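Local coordinates for cyanophycinase-like exopeptidase (actinobacterium SCGC AAA027-L06, PDB 6NQC), which is probably a serine peptidase of family S51 that cleaves peptide bonds, as its cyanophycinase-like relatives do, at residues 111-119 with 140-151. Sequence-based numbering, arbitrary orientation.
Sequences VKDAALIYF and IYENWQSGGSLA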
loop_
_atom_site.group_PDB
_atom_site.type_symbol
_atom_site.label_atom_id
_atom_site.label_comp_id
_atom_site.label_asym_id
_atom_site.label_seq_id
_atom_site.Cartn_x
_atom_site.Cartn_y
_atom_site.Cartn_z
ATOM N N VAL A 111 3.704 -15.239 3.634
ATOM C CA VAL A 111 3.720 -13.819 3.964
ATOM C C VAL A 111 4.446 -13.540 5.264
ATOM O O VAL A 111 4.729 -12.378 5.578
ATOM C CB VAL A 111 2.306 -13.216 4.076
ATOM C CG1 VAL A 111 1.658 -13.184 2.692
ATOM C CG2 VAL A 111 1.453 -14.003 5.072
ATOM N N LYS A 112 4.760 -14.575 6.030
ATOM C CA LYS A 112 5.308 -14.387 7.356
ATOM C C LYS A 112 6.816 -14.200 7.350
ATOM O O LYS A 112 7.380 -13.834 8.387
ATOM C CB LYS A 112 4.939 -15.576 8.263
ATOM C CG LYS A 112 3.461 -15.591 8.629
ATOM C CD LYS A 112 3.163 -16.546 9.760
ATOM C CE LYS A 112 2.025 -17.487 9.384
ATOM N NZ LYS A 112 1.059 -17.708 10.509
ATOM N N ASP A 113 7.475 -14.415 6.213
ATOM C CA ASP A 113 8.907 -14.061 6.078
ATOM C C ASP A 113 9.172 -13.482 4.684
ATOM O O ASP A 113 9.636 -14.169 3.771
ATOM C CB ASP A 113 9.775 -15.292 6.365
ATOM C CG ASP A 113 11.254 -14.982 6.390
ATOM O OD1 ASP A 113 11.641 -13.835 6.067
ATOM O OD2 ASP A 113 12.013 -15.911 6.725
ATOM N N ALA A 114 8.898 -12.187 4.522
ATOM C CA ALA A 114 9.016 -11.538 3.221
ATOM C C ALA A 114 9.656 -10.172 3.402
ATOM O O ALA A 114 9.203 -9.386 4.233
ATOM C CB ALA A 114 7.642 -11.448 2.536
ATOM N N ALA A 115 10.703 -9.884 2.616
ATOM C CA ALA A 115 11.331 -8.570 2.713
ATOM C C ALA A 115 10.372 -7.444 2.307
ATOM O O ALA A 115 10.404 -6.341 2.886
ATOM C CB ALA A 115 12.576 -8.483 1.851
ATOM N N LEU A 116 9.543 -7.694 1.308
ATOM C CA LEU A 116 8.518 -6.726 0.918
ATOM C C LEU A 116 7.217 -7.435 0.576
ATOM O O LEU A 116 7.196 -8.437 -0.152
ATOM C CB LEU A 116 9.001 -5.886 -0.288
ATOM C CG LEU A 116 8.016 -4.995 -1.037
ATOM C CD1 LEU A 116 7.404 -3.912 -0.148
ATOM C CD2 LEU A 116 8.656 -4.338 -2.226
ATOM N N ILE A 117 6.118 -6.886 1.093
ATOM C CA ILE A 117 4.773 -7.292 0.705
ATOM C C ILE A 117 4.121 -6.068 0.088
ATOM O O ILE A 117 4.171 -4.984 0.685
ATOM C CB ILE A 117 3.987 -7.835 1.907
ATOM C CG1 ILE A 117 4.696 -9.069 2.458
ATOM C CG2 ILE A 117 2.581 -8.154 1.526
ATOM C CD1 ILE A 117 4.116 -9.503 3.806
ATOM N N TYR A 118 3.594 -6.208 -1.138
ATOM C CA TYR A 118 3.076 -5.099 -1.941
ATOM C C TYR A 118 1.622 -5.358 -2.322
ATOM O O TYR A 118 1.321 -6.396 -2.908
ATOM C CB TYR A 118 3.933 -4.928 -3.211
ATOM C CG TYR A 118 3.901 -3.548 -3.789
ATOM C CD1 TYR A 118 2.780 -3.103 -4.506
ATOM C CD2 TYR A 118 4.961 -2.658 -3.603
ATOM C CE1 TYR A 118 2.739 -1.838 -5.032
ATOM C CE2 TYR A 118 4.902 -1.378 -4.116
ATOM C CZ TYR A 118 3.774 -0.984 -4.840
ATOM O OH TYR A 118 3.667 0.279 -5.382
ATOM N N PHE A 119 0.713 -4.427 -1.958
ATOM C CA PHE A 119 -0.658 -4.454 -2.463
ATOM C C PHE A 119 -0.725 -3.600 -3.727
ATOM O O PHE A 119 -0.553 -2.384 -3.659
ATOM C CB PHE A 119 -1.663 -3.911 -1.439
ATOM C CG PHE A 119 -1.789 -4.739 -0.209
ATOM C CD1 PHE A 119 -2.253 -6.040 -0.276
ATOM C CD2 PHE A 119 -1.475 -4.209 1.027
ATOM C CE1 PHE A 119 -2.386 -6.813 0.881
ATOM C CE2 PHE A 119 -1.585 -4.971 2.181
ATOM C CZ PHE A 119 -2.038 -6.289 2.109
ATOM N N ILE A 140 0.559 -11.054 7.186
ATOM C CA ILE A 140 1.173 -9.848 6.631
ATOM C C ILE A 140 1.488 -8.848 7.738
ATOM O O ILE A 140 2.568 -8.238 7.764
ATOM C CB ILE A 140 0.247 -9.232 5.563
ATOM C CG1 ILE A 140 0.051 -10.216 4.419
ATOM C CG2 ILE A 140 0.809 -7.878 5.073
ATOM C CD1 ILE A 140 -1.097 -9.890 3.511
ATOM N N TYR A 141 0.558 -8.687 8.681
ATOM C CA TYR A 141 0.742 -7.770 9.783
ATOM C C TYR A 141 1.917 -8.190 10.651
ATOM O O TYR A 141 2.798 -7.380 10.968
ATOM C CB TYR A 141 -0.547 -7.712 10.618
ATOM C CG TYR A 141 -0.450 -6.832 11.832
ATOM C CD1 TYR A 141 -0.467 -5.458 11.710
ATOM C CD2 TYR A 141 -0.301 -7.368 13.099
ATOM C CE1 TYR A 141 -0.368 -4.634 12.803
ATOM C CE2 TYR A 141 -0.183 -6.547 14.199
ATOM C CZ TYR A 141 -0.233 -5.170 14.048
ATOM O OH TYR A 141 -0.132 -4.327 15.144
ATOM N N GLU A 142 1.966 -9.471 11.013
ATOM C CA GLU A 142 3.085 -9.986 11.784
ATOM C C GLU A 142 4.402 -9.805 11.046
ATOM O O GLU A 142 5.420 -9.439 11.663
ATOM C CB GLU A 142 2.857 -11.460 12.106
ATOM C CG GLU A 142 1.825 -11.735 13.223
ATOM C CD GLU A 142 1.433 -13.203 13.250
ATOM O OE1 GLU A 142 2.139 -14.039 12.628
ATOM O OE2 GLU A 142 0.409 -13.512 13.875
ATOM N N ASN A 143 4.413 -10.061 9.736
ATOM C CA ASN A 143 5.636 -9.857 8.962
ATOM C C ASN A 143 6.095 -8.404 9.027
ATOM O O ASN A 143 7.274 -8.105 9.290
ATOM C CB ASN A 143 5.413 -10.305 7.513
ATOM C CG ASN A 143 6.703 -10.289 6.693
ATOM O OD1 ASN A 143 7.608 -11.064 6.929
ATOM N ND2 ASN A 143 6.771 -9.405 5.717
ATOM N N TRP A 144 5.161 -7.477 8.838
ATOM C CA TRP A 144 5.489 -6.066 8.912
ATOM C C TRP A 144 5.974 -5.692 10.304
ATOM O O TRP A 144 6.991 -4.999 10.459
ATOM C CB TRP A 144 4.258 -5.244 8.505
ATOM C CG TRP A 144 4.424 -3.790 8.683
ATOM C CD1 TRP A 144 5.417 -3.009 8.174
ATOM C CD2 TRP A 144 3.556 -2.913 9.425
ATOM N NE1 TRP A 144 5.244 -1.713 8.580
ATOM C CE2 TRP A 144 4.109 -1.622 9.344
ATOM C CE3 TRP A 144 2.386 -3.107 10.170
ATOM C CZ2 TRP A 144 3.519 -0.517 9.954
ATOM C CZ3 TRP A 144 1.798 -1.993 10.777
ATOM C CH2 TRP A 144 2.378 -0.727 10.662
ATOM N N GLN A 145 5.253 -6.131 11.331
ATOM C CA GLN A 145 5.632 -5.782 12.692
ATOM C C GLN A 145 7.021 -6.297 13.031
ATOM O O GLN A 145 7.696 -5.702 13.874
ATOM C CB GLN A 145 4.596 -6.310 13.670
ATOM C CG GLN A 145 3.299 -5.500 13.622
ATOM C CD GLN A 145 3.454 -4.161 14.297
ATOM O OE1 GLN A 145 3.953 -4.093 15.438
ATOM N NE2 GLN A 145 3.076 -3.085 13.605
ATOM N N SER A 146 7.475 -7.352 12.360
ATOM C CA SER A 146 8.779 -7.939 12.629
ATOM C C SER A 146 9.832 -7.569 11.575
ATOM O O SER A 146 10.856 -8.260 11.455
ATOM C CB SER A 146 8.619 -9.460 12.780
ATOM O OG SER A 146 8.199 -10.092 11.566
ATOM N N GLY A 147 9.619 -6.495 10.834
ATOM C CA GLY A 147 10.673 -5.860 10.060
ATOM C C GLY A 147 10.509 -5.908 8.559
ATOM O O GLY A 147 11.312 -5.270 7.836
ATOM N N GLY A 148 9.538 -6.652 8.040
ATOM C CA GLY A 148 9.319 -6.690 6.611
ATOM C C GLY A 148 8.643 -5.422 6.113
ATOM O O GLY A 148 7.780 -4.847 6.783
ATOM N N SER A 149 9.086 -4.960 4.942
ATOM C CA SER A 149 8.491 -3.780 4.335
ATOM C C SER A 149 7.082 -4.100 3.821
ATOM O O SER A 149 6.786 -5.201 3.353
ATOM C CB SER A 149 9.350 -3.279 3.174
ATOM O OG SER A 149 10.551 -2.739 3.679
ATOM N N LEU A 150 6.210 -3.093 3.882
ATOM C CA LEU A 150 4.841 -3.205 3.406
ATOM C C LEU A 150 4.486 -1.927 2.657
ATOM O O LEU A 150 4.773 -0.818 3.136
ATOM C CB LEU A 150 3.869 -3.425 4.569
ATOM C CG LEU A 150 2.370 -3.509 4.271
ATOM C CD1 LEU A 150 2.115 -4.787 3.495
ATOM C CD2 LEU A 150 1.581 -3.577 5.556
ATOM N N ALA A 151 3.899 -2.088 1.467
ATOM C CA ALA A 151 3.542 -0.966 0.621
ATOM C C ALA A 151 2.214 -1.252 -0.052
ATOM O O ALA A 151 1.833 -2.408 -0.252
ATOM C CB ALA A 151 4.653 -0.680 -0.425
HETATM O O HOH W 1 6.376 -12.869 10.735
#
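N143, on the last turn of helix 135-145, reaches with its amide into the turn before strand 116-119. Its CB lies 2.9 Å from V111 O and also faces I117 CD1; CG, too, lies against V111 O. Set anti to the backbone N (chi1 -173°), CG carries the amide on to A114. There OD1 accepts from A114 N at 3.0 Å, the donor 37° above the carbonyl plane, while ND2, packed on I117 CD1, gives a nearly straight bond (173°) at 2.8 Å to a lone pair of A114 O, in that carbonyl's plane and in the plane of the N143 amide. Asparagine suits the place because one short amide gives and accepts, meeting both polar groups of a buried residue; K54 NZ also donates to OD1. A leucine in its place would probably leave A114 N and A114 O without these mates and free the turn to shift.

A Schellman motif with G147 at positive phi ends the helix, and G148 leaves no CB to collide with A114 O. The chain then enters strand 149-153, parallel to 116-119 in the central sheet; the helical link between them makes a beta-alpha-beta crossover. Backbone bonds alternate, I117 N to S149 O, then A151 N to I117 O.

Between sheet and helix, branched I117 fills two directions: CG2 meets L150 CD1 and I140 CG2, and CD1 reaches past I140 CG2 to N143 ND2 at 3.3 Å. F119 CZ reaches I140 CD1. On the other face, small A151 leaves room for the Y118 ring, whose CD2 and CE2 rest against its CB.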